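Local coordinates for superoxide dismutase (Chaetomium thermophilum, PDB 4BR6), which catalyses the dismutation of superoxide to hydrogen peroxide and molecular oxygen at a manganese centre, probably protecting cells from toxic radicals, at residues 65-77 / 146-160. Sequence-based numbering, arbitrary orientation.
Sequences NFHGGGHLNHTLF and QDPVTGQLVPLMGID. With MN3 (manganese (III) ion), chain I.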
ATOM      1  N   ASN B  65      -7.457  -8.721   8.820  1.00 17.71           N
ATOM      2  CA  ASN B  65      -6.335  -9.036   7.937  1.00 21.27           C
ATOM      3  C   ASN B  65      -5.053  -9.180   8.728  1.00 15.66           C
ATOM      4  O   ASN B  65      -4.336 -10.176   8.598  1.00 19.91           O
ATOM      5  CB  ASN B  65      -6.176  -7.947   6.863  1.00 17.88           C
ATOM      6  CG  ASN B  65      -5.011  -8.213   5.907  1.00 20.04           C
ATOM      7  OD1 ASN B  65      -5.085  -9.082   5.045  1.00 18.25           O
ATOM      8  ND2 ASN B  65      -3.947  -7.434   6.037  1.00 16.61           N
ATOM      9  N   PHE B  66      -4.774  -8.181   9.560  1.00 18.17           N
ATOM     10  CA  PHE B  66      -3.508  -8.105  10.282  1.00 19.92           C
ATOM     11  C   PHE B  66      -3.359  -9.241  11.286  1.00 16.02           C
ATOM     12  O   PHE B  66      -2.358  -9.975  11.270  1.00 17.67           O
ATOM     13  CB  PHE B  66      -3.393  -6.753  10.997  1.00 15.58           C
ATOM     14  CG  PHE B  66      -2.096  -6.557  11.746  1.00 18.79           C
ATOM     15  CD1 PHE B  66      -0.883  -6.534  11.088  1.00 17.66           C
ATOM     16  CD2 PHE B  66      -2.102  -6.363  13.115  1.00 23.20           C
ATOM     17  CE1 PHE B  66       0.293  -6.349  11.779  1.00 19.49           C
ATOM     18  CE2 PHE B  66      -0.915  -6.172  13.812  1.00 24.88           C
ATOM     19  CZ  PHE B  66       0.277  -6.165  13.143  1.00 21.47           C
ATOM     20  N   HIS B  67      -4.353  -9.382  12.159  1.00 13.30           N
ATOM     21  CA  HIS B  67      -4.323 -10.402  13.197  1.00 18.33           C
ATOM     22  C   HIS B  67      -4.595 -11.778  12.625  1.00 17.52           C
ATOM     23  O   HIS B  67      -4.024 -12.763  13.075  1.00 18.47           O
ATOM     24  CB  HIS B  67      -5.338 -10.078  14.284  1.00 17.60           C
ATOM     25  CG  HIS B  67      -4.961  -8.889  15.102  1.00 18.09           C
ATOM     26  ND1 HIS B  67      -3.780  -8.815  15.804  1.00 17.62           N
ATOM     27  CD2 HIS B  67      -5.589  -7.706  15.296  1.00 18.34           C
ATOM     28  CE1 HIS B  67      -3.705  -7.644  16.413  1.00 20.24           C
ATOM     29  NE2 HIS B  67      -4.791  -6.955  16.122  1.00 19.81           N
ATOM     30  N   GLY B  68      -5.474 -11.856  11.636  1.00 18.19           N
ATOM     31  CA  GLY B  68      -5.713 -13.124  10.987  1.00 19.20           C
ATOM     32  C   GLY B  68      -4.451 -13.553  10.266  1.00 18.39           C
ATOM     33  O   GLY B  68      -4.122 -14.739  10.219  1.00 19.96           O
ATOM     34  N   GLY B  69      -3.718 -12.583   9.734  1.00 19.67           N
ATOM     35  CA  GLY B  69      -2.496 -12.886   9.014  1.00 17.02           C
ATOM     36  C   GLY B  69      -1.391 -13.315   9.953  1.00 12.32           C
ATOM     37  O   GLY B  69      -0.663 -14.245   9.659  1.00 14.74           O
ATOM     38  N   GLY B  70      -1.281 -12.647  11.098  1.00 16.02           N
ATOM     39  CA  GLY B  70      -0.264 -12.992  12.079  1.00 15.95           C
ATOM     40  C   GLY B  70      -0.424 -14.404  12.615  1.00 16.46           C
ATOM     41  O   GLY B  70       0.548 -15.150  12.734  1.00 16.53           O
ATOM     42  N   HIS B  71      -1.662 -14.765  12.934  1.00 18.89           N
ATOM     43  CA  HIS B  71      -1.978 -16.100  13.417  1.00 13.59           C
ATOM     44  C   HIS B  71      -1.521 -17.172  12.411  1.00 17.51           C
ATOM     45  O   HIS B  71      -0.766 -18.078  12.769  1.00 16.02           O
ATOM     46  CB  HIS B  71      -3.481 -16.221  13.678  1.00 17.21           C
ATOM     47  CG  HIS B  71      -3.885 -17.540  14.259  1.00 17.94           C
ATOM     48  ND1 HIS B  71      -3.182 -18.156  15.273  1.00 16.62           N
ATOM     49  CD2 HIS B  71      -4.916 -18.363  13.961  1.00 19.19           C
ATOM     50  CE1 HIS B  71      -3.765 -19.299  15.578  1.00 16.70           C
ATOM     51  NE2 HIS B  71      -4.821 -19.449  14.798  1.00 21.24           N
ATOM     52  N   LEU B  72      -1.971 -17.065  11.158  1.00 15.74           N
ATOM     53  CA  LEU B  72      -1.626 -18.053  10.120  1.00 18.09           C
ATOM     54  C   LEU B  72      -0.127 -18.151   9.870  1.00 15.92           C
ATOM     55  O   LEU B  72       0.427 -19.245   9.733  1.00 17.09           O
ATOM     56  CB  LEU B  72      -2.307 -17.722   8.780  1.00 15.30           C
ATOM     57  CG  LEU B  72      -1.818 -18.498   7.535  1.00 22.01           C
ATOM     58  CD1 LEU B  72      -2.004 -20.015   7.655  1.00 18.85           C
ATOM     59  CD2 LEU B  72      -2.495 -17.993   6.267  1.00 19.92           C
ATOM     60  N   ASN B  73       0.509 -16.995   9.756  1.00 12.35           N
ATOM     61  CA  ASN B  73       1.902 -16.924   9.356  1.00 13.44           C
ATOM     62  C   ASN B  73       2.803 -17.488  10.403  1.00 12.91           C
ATOM     63  O   ASN B  73       3.717 -18.242  10.092  1.00 13.90           O
ATOM     64  CB  ASN B  73       2.325 -15.486   9.084  1.00 13.38           C
ATOM     65  CG  ASN B  73       1.677 -14.914   7.861  1.00 13.35           C
ATOM     66  OD1 ASN B  73       1.206 -15.638   6.987  1.00 14.49           O
ATOM     67  ND2 ASN B  73       1.668 -13.603   7.780  1.00 13.38           N
ATOM     68  N   HIS B  74       2.560 -17.116  11.649  1.00 15.41           N
ATOM     69  CA  HIS B  74       3.362 -17.655  12.736  1.00 16.69           C
ATOM     70  C   HIS B  74       3.076 -19.126  12.968  1.00 14.70           C
ATOM     71  O   HIS B  74       3.989 -19.883  13.301  1.00 15.71           O
ATOM     72  CB  HIS B  74       3.141 -16.863  14.007  1.00 13.98           C
ATOM     73  CG  HIS B  74       3.634 -15.460  13.911  1.00 12.81           C
ATOM     74  ND1 HIS B  74       2.902 -14.462  13.314  1.00 17.17           N
ATOM     75  CD2 HIS B  74       4.805 -14.903  14.283  1.00 13.37           C
ATOM     76  CE1 HIS B  74       3.587 -13.334  13.357  1.00 14.10           C
ATOM     77  NE2 HIS B  74       4.742 -13.572  13.946  1.00 18.46           N
ATOM     78  N   THR B  75       1.822 -19.530  12.802  1.00 16.51           N
ATOM     79  CA  THR B  75       1.479 -20.941  12.931  1.00 15.00           C
ATOM     80  C   THR B  75       2.329 -21.774  11.995  1.00 14.84           C
ATOM     81  O   THR B  75       2.974 -22.731  12.424  1.00 16.85           O
ATOM     82  CB  THR B  75       0.001 -21.214  12.652  1.00 17.21           C
ATOM     83  OG1 THR B  75      -0.769 -20.702  13.746  1.00 15.11           O
ATOM     84  CG2 THR B  75      -0.253 -22.718  12.524  1.00 18.75           C
ATOM     85  N   LEU B  76       2.326 -21.421  10.714  1.00 12.97           N
ATOM     86  CA  LEU B  76       3.158 -22.122   9.743  1.00 18.56           C
ATOM     87  C   LEU B  76       4.654 -21.989  10.041  1.00 15.75           C
ATOM     88  O   LEU B  76       5.402 -22.936   9.846  1.00 17.58           O
ATOM     89  CB  LEU B  76       2.892 -21.609   8.333  1.00 18.25           C
ATOM     90  CG  LEU B  76       1.497 -21.845   7.768  1.00 16.77           C
ATOM     91  CD1 LEU B  76       1.431 -21.220   6.383  1.00 20.15           C
ATOM     92  CD2 LEU B  76       1.151 -23.307   7.704  1.00 14.63           C
ATOM     93  N   PHE B  77       5.083 -20.811  10.492  1.00 12.87           N
ATOM     94  CA  PHE B  77       6.490 -20.569  10.823  1.00 13.99           C
ATOM     95  C   PHE B  77       7.013 -21.602  11.838  1.00 16.81           C
ATOM     96  O   PHE B  77       8.014 -22.262  11.592  1.00 17.65           O
ATOM     97  CB  PHE B  77       6.678 -19.148  11.375  1.00 14.19           C
ATOM     98  CG  PHE B  77       8.119 -18.705  11.487  1.00 15.06           C
ATOM     99  CD1 PHE B  77       9.041 -18.970  10.483  1.00 13.86           C
ATOM    100  CD2 PHE B  77       8.547 -17.981  12.592  1.00 19.38           C
ATOM    101  CE1 PHE B  77      10.348 -18.547  10.598  1.00 14.97           C
ATOM    102  CE2 PHE B  77       9.864 -17.557  12.698  1.00 13.37           C
ATOM    103  CZ  PHE B  77      10.753 -17.836  11.706  1.00 12.63           C
ATOM    104  N   GLN B 146       1.795  -8.563   7.851  1.00 15.63           N
ATOM    105  CA  GLN B 146       1.283  -9.921   8.075  1.00 13.81           C
ATOM    106  C   GLN B 146       0.369 -10.403   6.963  1.00 12.91           C
ATOM    107  O   GLN B 146      -0.349 -11.382   7.145  1.00 17.37           O
ATOM    108  CB  GLN B 146       0.535 -10.042   9.410  1.00 16.62           C
ATOM    109  CG  GLN B 146       1.352  -9.706  10.649  1.00 13.71           C
ATOM    110  CD  GLN B 146       2.554 -10.613  10.864  1.00 17.84           C
ATOM    111  OE1 GLN B 146       2.724 -11.640  10.201  1.00 19.29           O
ATOM    112  NE2 GLN B 146       3.390 -10.241  11.811  1.00 16.04           N
ATOM    113  N   ASP B 147       0.399  -9.736   5.815  1.00 11.92           N
ATOM    114  CA  ASP B 147      -0.413 -10.160   4.686  1.00 15.21           C
ATOM    115  C   ASP B 147      -0.092 -11.622   4.350  1.00 13.28           C
ATOM    116  O   ASP B 147       1.068 -11.996   4.316  1.00 15.92           O
ATOM    117  CB  ASP B 147      -0.153  -9.280   3.468  1.00 14.97           C
ATOM    118  CG  ASP B 147      -0.541  -7.828   3.694  1.00 18.10           C
ATOM    119  OD1 ASP B 147      -1.257  -7.535   4.675  1.00 17.22           O
ATOM    120  OD2 ASP B 147      -0.128  -6.972   2.884  1.00 16.50           O
ATOM    121  N   PRO B 148      -1.122 -12.456   4.128  1.00 18.17           N
ATOM    122  CA  PRO B 148      -0.867 -13.881   3.877  1.00 16.97           C
ATOM    123  C   PRO B 148      -0.553 -14.268   2.424  1.00 16.48           C
ATOM    124  O   PRO B 148      -0.775 -13.504   1.500  1.00 15.97           O
ATOM    125  CB  PRO B 148      -2.178 -14.538   4.297  1.00 17.50           C
ATOM    126  CG  PRO B 148      -3.207 -13.476   4.115  1.00 17.93           C
ATOM    127  CD  PRO B 148      -2.546 -12.191   4.408  1.00 17.85           C
ATOM    128  N   VAL B 149      -0.032 -15.478   2.245  1.00 21.18           N
ATOM    129  CA  VAL B 149       0.091 -16.087   0.921  1.00 20.66           C
ATOM    130  C   VAL B 149      -1.183 -16.883   0.637  1.00 21.40           C
ATOM    131  O   VAL B 149      -1.385 -17.947   1.221  1.00 21.94           O
ATOM    132  CB  VAL B 149       1.280 -17.049   0.880  1.00 18.72           C
ATOM    133  CG1 VAL B 149       1.377 -17.756  -0.461  1.00 14.36           C
ATOM    134  CG2 VAL B 149       2.561 -16.291   1.199  1.00 19.00           C
ATOM    135  N   THR B 150      -2.047 -16.372  -0.238  1.00 20.47           N
ATOM    136  CA  THR B 150      -3.353 -16.992  -0.456  1.00 22.14           C
ATOM    137  C   THR B 150      -3.782 -16.938  -1.922  1.00 21.17           C
ATOM    138  O   THR B 150      -3.113 -16.317  -2.749  1.00 24.83           O
ATOM    139  CB  THR B 150      -4.419 -16.338   0.438  1.00 23.14           C
ATOM    140  OG1 THR B 150      -5.615 -17.125   0.407  1.00 31.47           O
ATOM    141  CG2 THR B 150      -4.706 -14.915  -0.011  1.00 24.90           C
ATOM    142  N   GLY B 151      -4.888 -17.600  -2.251  1.00 22.16           N
ATOM    143  CA  GLY B 151      -5.354 -17.631  -3.627  1.00 21.66           C
ATOM    144  C   GLY B 151      -4.559 -18.585  -4.508  1.00 23.50           C
ATOM    145  O   GLY B 151      -4.497 -19.787  -4.259  1.00 22.11           O
ATOM    146  N   GLN B 152      -3.938 -18.034  -5.541  1.00 20.36           N
ATOM    147  CA  GLN B 152      -3.242 -18.822  -6.555  1.00 23.26           C
ATOM    148  C   GLN B 152      -2.022 -19.548  -6.005  1.00 23.40           C
ATOM    149  O   GLN B 152      -1.523 -20.495  -6.620  1.00 20.74           O
ATOM    150  CB  GLN B 152      -2.792 -17.898  -7.698  1.00 20.61           C
ATOM    151  CG  GLN B 152      -2.381 -18.605  -8.978  1.00 19.90           C
ATOM    152  CD  GLN B 152      -3.529 -19.334  -9.624  1.00 23.73           C
ATOM    153  OE1 GLN B 152      -4.689 -19.023  -9.377  1.00 19.86           O
ATOM    154  NE2 GLN B 152      -3.216 -20.307 -10.464  1.00 22.56           N
ATOM    155  N   LEU B 153      -1.529 -19.080  -4.861  1.00 19.91           N
ATOM    156  CA  LEU B 153      -0.294 -19.587  -4.284  1.00 17.20           C
ATOM    157  C   LEU B 153      -0.508 -20.175  -2.901  1.00 20.44           C
ATOM    158  O   LEU B 153      -1.280 -19.651  -2.097  1.00 18.87           O
ATOM    159  CB  LEU B 153       0.739 -18.475  -4.189  1.00 20.16           C
ATOM    160  CG  LEU B 153       1.251 -17.920  -5.511  1.00 23.36           C
ATOM    161  CD1 LEU B 153       2.333 -16.918  -5.187  1.00 25.15           C
ATOM    162  CD2 LEU B 153       1.760 -19.028  -6.410  1.00 19.02           C
ATOM    163  N   VAL B 154       0.207 -21.261  -2.634  1.00 17.75           N
ATOM    164  CA  VAL B 154       0.095 -21.983  -1.376  1.00 18.18           C
ATOM    165  C   VAL B 154       1.447 -21.883  -0.676  1.00 18.48           C
ATOM    166  O   VAL B 154       2.477 -22.194  -1.274  1.00 18.41           O
ATOM    167  CB  VAL B 154      -0.277 -23.471  -1.609  1.00 17.21           C
ATOM    168  CG1 VAL B 154      -0.628 -24.138  -0.283  1.00 30.53           C
ATOM    169  CG2 VAL B 154      -1.443 -23.602  -2.612  1.00 19.77           C
ATOM    170  N   PRO B 155       1.463 -21.426   0.579  1.00 15.94           N
ATOM    171  CA  PRO B 155       2.782 -21.283   1.208  1.00 21.61           C
ATOM    172  C   PRO B 155       3.358 -22.638   1.652  1.00 18.05           C
ATOM    173  O   PRO B 155       2.597 -23.480   2.126  1.00 17.10           O
ATOM    174  CB  PRO B 155       2.493 -20.374   2.407  1.00 17.47           C
ATOM    175  CG  PRO B 155       1.037 -20.618   2.731  1.00 22.38           C
ATOM    176  CD  PRO B 155       0.372 -20.913   1.430  1.00 16.87           C
ATOM    177  N   LEU B 156       4.668 -22.833   1.510  1.00 16.64           N
ATOM    178  CA  LEU B 156       5.302 -24.100   1.862  1.00 22.78           C
ATOM    179  C   LEU B 156       6.376 -23.908   2.936  1.00 15.76           C
ATOM    180  O   LEU B 156       6.621 -24.784   3.753  1.00 17.64           O
ATOM    181  CB  LEU B 156       5.946 -24.735   0.631  1.00 13.09           C
ATOM    182  CG  LEU B 156       5.060 -25.132  -0.544  1.00 17.40           C
ATOM    183  CD1 LEU B 156       5.897 -25.939  -1.528  1.00 17.24           C
ATOM    184  CD2 LEU B 156       3.804 -25.910  -0.120  1.00 19.63           C
ATOM    185  N   MET B 157       7.052 -22.771   2.901  1.00 15.71           N
ATOM    186  CA  MET B 157       8.141 -22.521   3.830  1.00 18.97           C
ATOM    187  C   MET B 157       8.293 -21.017   3.984  1.00 18.07           C
ATOM    188  O   MET B 157       8.540 -20.328   3.008  1.00 17.60           O
ATOM    189  CB  MET B 157       9.431 -23.143   3.292  1.00 14.25           C
ATOM    190  CG  MET B 157      10.558 -23.230   4.302  1.00 20.84           C
ATOM    191  SD  MET B 157      11.257 -21.626   4.736  1.00 19.41           S
ATOM    192  CE  MET B 157      12.268 -21.271   3.284  1.00 19.12           C
ATOM    193  N   GLY B 158       8.132 -20.520   5.206  1.00 14.70           N
ATOM    194  CA  GLY B 158       8.233 -19.098   5.474  1.00 15.05           C
ATOM    195  C   GLY B 158       9.387 -18.740   6.389  1.00 16.87           C
ATOM    196  O   GLY B 158       9.775 -19.528   7.250  1.00 14.21           O
ATOM    197  N   ILE B 159       9.948 -17.553   6.161  1.00 15.00           N
ATOM    198  CA  ILE B 159      10.910 -16.934   7.057  1.00 12.38           C
ATOM    199  C   ILE B 159      10.448 -15.516   7.399  1.00 16.19           C
ATOM    200  O   ILE B 159      10.238 -14.679   6.517  1.00 14.61           O
ATOM    201  CB  ILE B 159      12.309 -16.866   6.421  1.00 13.84           C
ATOM    202  CG1 ILE B 159      12.790 -18.289   6.105  1.00 13.77           C
ATOM    203  CG2 ILE B 159      13.280 -16.152   7.352  1.00 12.61           C
ATOM    204  CD1 ILE B 159      14.119 -18.397   5.343  1.00 18.73           C
ATOM    205  N   ASP B 160      10.282 -15.267   8.691  1.00 12.97           N
ATOM    206  CA  ASP B 160       9.805 -13.998   9.222  1.00 14.57           C
ATOM    207  C   ASP B 160      10.922 -12.963   9.184  1.00 15.77           C
ATOM    208  O   ASP B 160      12.023 -13.237   9.660  1.00 12.85           O
ATOM    209  CB  ASP B 160       9.411 -14.245  10.661  1.00 14.11           C
ATOM    210  CG  ASP B 160       8.759 -13.068  11.310  1.00 14.53           C
ATOM    211  OD1 ASP B 160       8.520 -12.017  10.678  1.00 13.89           O
ATOM    212  OD2 ASP B 160       8.471 -13.232  12.489  1.00 13.14           O
TER
HETATM  213 MN   MN3 I 301       6.852 -12.454  13.743  1.00 15.88          MN
HETATM  214  O   HOH W   1       0.721 -16.864   4.485  1.00 21.30           O
HETATM  215  O   HOH W   2       5.591 -10.519  12.734  1.00 33.99           O
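H74 from one domain and D160 from the other both bind the manganese ion, H74 through NE2 (2.4 Å) and D160 through OD2 (2.2 Å), the imidazole standing almost perpendicular to the carboxylate plane. The ring cannot easily swivel, because ND1 donates to G70 O one turn earlier, leaving NE2 to the metal. H26 and H164 are the other protein ligands, and water 2 also binds the ion, at 2.5 Å. Beside this site lies Q146, bent at its second torsion (chi2 -62°), which brings its amide alongside the helix to H74, NE2 lying at the ring edge, 3.5 Å from CE1. A glutamine suits the place, offering both acceptor and donor: OE1 receives a nearly straight bond from N73 ND2 (173°), lying in both amide planes, and another from W126, while NE2 is hydrogen-bonded to Y34 OH. With an alanine here, W126, Y34 and N73 would probably lose these side-chain partners and a gap open beside the H74 ring. G69 lets the loop come close, since a beta carbon there would collide with Q146 O. The N73 amide serves both ways too, its OD1 taking water 1, which links it to V149 N. Farther along, N65 ND2 donates a hydrogen bond to D147 OD1, nearly along its C-O axis. At the other end F77, its CG anti to the backbone N, which swings the ring toward the strand, offers a flat face to D160 CB, a CH-pi contact, while apolar L76 CD1 packs on the P155 ring. Residues 65-77 of helix 61-79 thus cross strand 153-160, an edge strand of the chain's three-stranded antiparallel sheet, at 102°; W128 of central strand 125-132 packs against N73 and P155, and helix 20-50 touches H71 and T75.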